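Local structure of lipase (Acinetobacter baumannii, 4OPM) at residues S8-T11 and I12-Q15. The protein is a putative lipase of the alpha/beta hydrolase fold that probably hydrolyses the ester bonds of triacylglycerols. Numbering follows the deposited sequence.
Sequences SFQT and ILQQ
Phe9 and Leu13 meet one turn apart in the first turns of the N-terminal alpha-helix 9-19, a surface helix of this alpha/beta hydrolase that precedes the strands of the central sheet. Leu13 can be followed outward. Its CB passes Gln10 O, and CG then sits 4.0 Å above one face of the Phe9 ring, displaced toward the rim. There the methyls divide: CD1 lies 3.8 Å from Phe9 CE2 and also near Gln10 OE1, while CD2 lies 4.1 Å from Phe9 CZ. With CG of Phe9 anti to its own amide nitrogen (chi1 -177°), the ring swings along the helix to meet this branched chain. Leucine suits the place because its branch carbon can sit over the ring while the two methyls pack past its CE2 and CZ side; Phe9 also touches Ala195 and Gln196 of helix 190-220, linking the two helices, and Leu13 touches Asp58 in a loop.

Beneath them runs the regular i to i+4 bonding, with Leu13 N donating to Phe9 O at 3.0 Å. Ser8 suits the N-cap: its short side chain places OG to accept a weak bond (3.2 Å, 131° at the hydrogen) from Gln10 N, a first-turn amide lacking an i-4 acceptor within the helix, while Ser8 O accepts from Ile12 N. On another flank, polar Thr11 and Gln14 share a water, which lies 2.9 Å from Thr11 OG1 and donates to Gln14 OE1 at 2.6 Å.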
ATOM      1  N   SER A   8      17.240  -8.697 -17.918  1.00 20.03           N
ATOM      2  CA  SER A   8      16.175  -9.354 -17.181  1.00 17.98           C
ATOM      3  C   SER A   8      15.358  -8.276 -16.449  1.00 21.80           C
ATOM      4  O   SER A   8      15.950  -7.358 -15.879  1.00 19.75           O
ATOM      5  CB  SER A   8      16.771 -10.337 -16.184  1.00 20.33           C
ATOM      6  OG  SER A   8      15.795 -10.701 -15.224  1.00 26.88           O
ATOM      7  N   PHE A   9      14.025  -8.397 -16.424  1.00 18.39           N
ATOM      8  CA  PHE A   9      13.179  -7.449 -15.701  1.00 17.85           C
ATOM      9  C   PHE A   9      13.503  -7.468 -14.202  1.00 19.68           C
ATOM     10  O   PHE A   9      13.455  -6.417 -13.555  1.00 17.79           O
ATOM     11  CB  PHE A   9      11.696  -7.742 -15.928  1.00 19.63           C
ATOM     12  CG  PHE A   9      10.759  -6.750 -15.273  1.00 20.27           C
ATOM     13  CD1 PHE A   9      10.724  -5.426 -15.685  1.00 22.48           C
ATOM     14  CD2 PHE A   9       9.887  -7.151 -14.265  1.00 21.99           C
ATOM     15  CE1 PHE A   9       9.828  -4.520 -15.108  1.00 23.13           C
ATOM     16  CE2 PHE A   9       8.990  -6.243 -13.687  1.00 24.96           C
ATOM     17  CZ  PHE A   9       8.973  -4.930 -14.108  1.00 22.23           C
ATOM     18  N   GLN A  10      13.893  -8.651 -13.664  1.00 16.98           N
ATOM     19  CA  GLN A  10      14.280  -8.770 -12.257  1.00 16.24           C
ATOM     20  C   GLN A  10      15.505  -7.886 -11.967  1.00 20.39           C
ATOM     21  O   GLN A  10      15.541  -7.249 -10.913  1.00 21.69           O
ATOM     22  CB  GLN A  10      14.557 -10.237 -11.893  1.00 17.60           C
ATOM     23  CG  GLN A  10      13.277 -11.088 -11.806  1.00 20.76           C
ATOM     24  CD  GLN A  10      12.276 -10.544 -10.794  1.00 25.48           C
ATOM     25  OE1 GLN A  10      11.110 -10.310 -11.110  1.00 23.25           O
ATOM     26  NE2 GLN A  10      12.712 -10.286  -9.573  1.00 21.67           N
ATOM     27  N   THR A  11      16.467  -7.799 -12.922  1.00 16.16           N
ATOM     28  CA  THR A  11      17.668  -6.951 -12.813  1.00 16.97           C
ATOM     29  C   THR A  11      17.235  -5.474 -12.795  1.00 20.19           C
ATOM     30  O   THR A  11      17.796  -4.691 -12.021  1.00 19.14           O
ATOM     31  CB  THR A  11      18.666  -7.266 -13.953  1.00 24.33           C
ATOM     32  OG1 THR A  11      19.030  -8.642 -13.867  1.00 24.49           O
ATOM     33  CG2 THR A  11      19.937  -6.410 -13.889  1.00 27.87           C
ATOM     34  N   ILE A  12      16.218  -5.110 -13.606  1.00 17.37           N
ATOM     35  CA  ILE A  12      15.668  -3.738 -13.641  1.00 15.98           C
ATOM     36  C   ILE A  12      15.102  -3.390 -12.254  1.00 17.35           C
ATOM     37  O   ILE A  12      15.427  -2.333 -11.723  1.00 16.74           O
ATOM     38  CB  ILE A  12      14.587  -3.564 -14.750  1.00 18.68           C
ATOM     39  CG1 ILE A  12      15.168  -3.760 -16.178  1.00 18.51           C
ATOM     40  CG2 ILE A  12      13.796  -2.237 -14.607  1.00 21.44           C
ATOM     41  CD1 ILE A  12      16.280  -2.715 -16.636  1.00 24.15           C
ATOM     42  N   LEU A  13      14.298  -4.300 -11.662  1.00 15.57           N
ATOM     43  CA  LEU A  13      13.720  -4.083 -10.334  1.00 16.28           C
ATOM     44  C   LEU A  13      14.826  -3.902  -9.298  1.00 17.36           C
ATOM     45  O   LEU A  13      14.736  -2.992  -8.476  1.00 15.14           O
ATOM     46  CB  LEU A  13      12.780  -5.226  -9.934  1.00 17.24           C
ATOM     47  CG  LEU A  13      11.475  -5.316 -10.725  1.00 22.14           C
ATOM     48  CD1 LEU A  13      10.695  -6.559 -10.333  1.00 22.57           C
ATOM     49  CD2 LEU A  13      10.600  -4.082 -10.497  1.00 24.58           C
ATOM     50  N   GLN A  14      15.885  -4.717  -9.376  1.00 15.45           N
ATOM     51  CA  GLN A  14      17.021  -4.603  -8.443  1.00 15.65           C
ATOM     52  C   GLN A  14      17.655  -3.211  -8.526  1.00 18.14           C
ATOM     53  O   GLN A  14      17.946  -2.589  -7.496  1.00 18.04           O
ATOM     54  CB  GLN A  14      18.076  -5.688  -8.730  1.00 16.47           C
ATOM     55  CG  GLN A  14      17.579  -7.077  -8.336  1.00 21.71           C
ATOM     56  CD  GLN A  14      18.315  -8.192  -9.044  1.00 41.07           C
ATOM     57  OE1 GLN A  14      19.448  -8.026  -9.525  1.00 30.64           O
ATOM     58  NE2 GLN A  14      17.675  -9.363  -9.112  1.00 36.61           N
ATOM     59  N   GLN A  15      17.862  -2.728  -9.759  1.00 15.20           N
ATOM     60  CA  GLN A  15      18.472  -1.421 -10.003  0.60 14.96           C
ATOM     61  C   GLN A  15      17.586  -0.291  -9.472  1.00 18.65           C
ATOM     62  O   GLN A  15      18.102   0.679  -8.886  1.00 18.20           O
ATOM     63  CB  GLN A  15      18.750  -1.239 -11.498  0.60 15.72           C
ATOM     64  CG  GLN A  15      19.872  -2.134 -12.004  0.60 16.74           C
ATOM     65  CD  GLN A  15      20.238  -1.750 -13.405  0.60 27.03           C
ATOM     66  OE1 GLN A  15      20.791  -0.678 -13.645  0.60 22.77           O
ATOM     67  NE2 GLN A  15      19.881  -2.580 -14.363  0.60 18.92           N
TER
HETATM   68  O   HOH W   1      20.637  -9.299 -11.506  1.00 46.60           O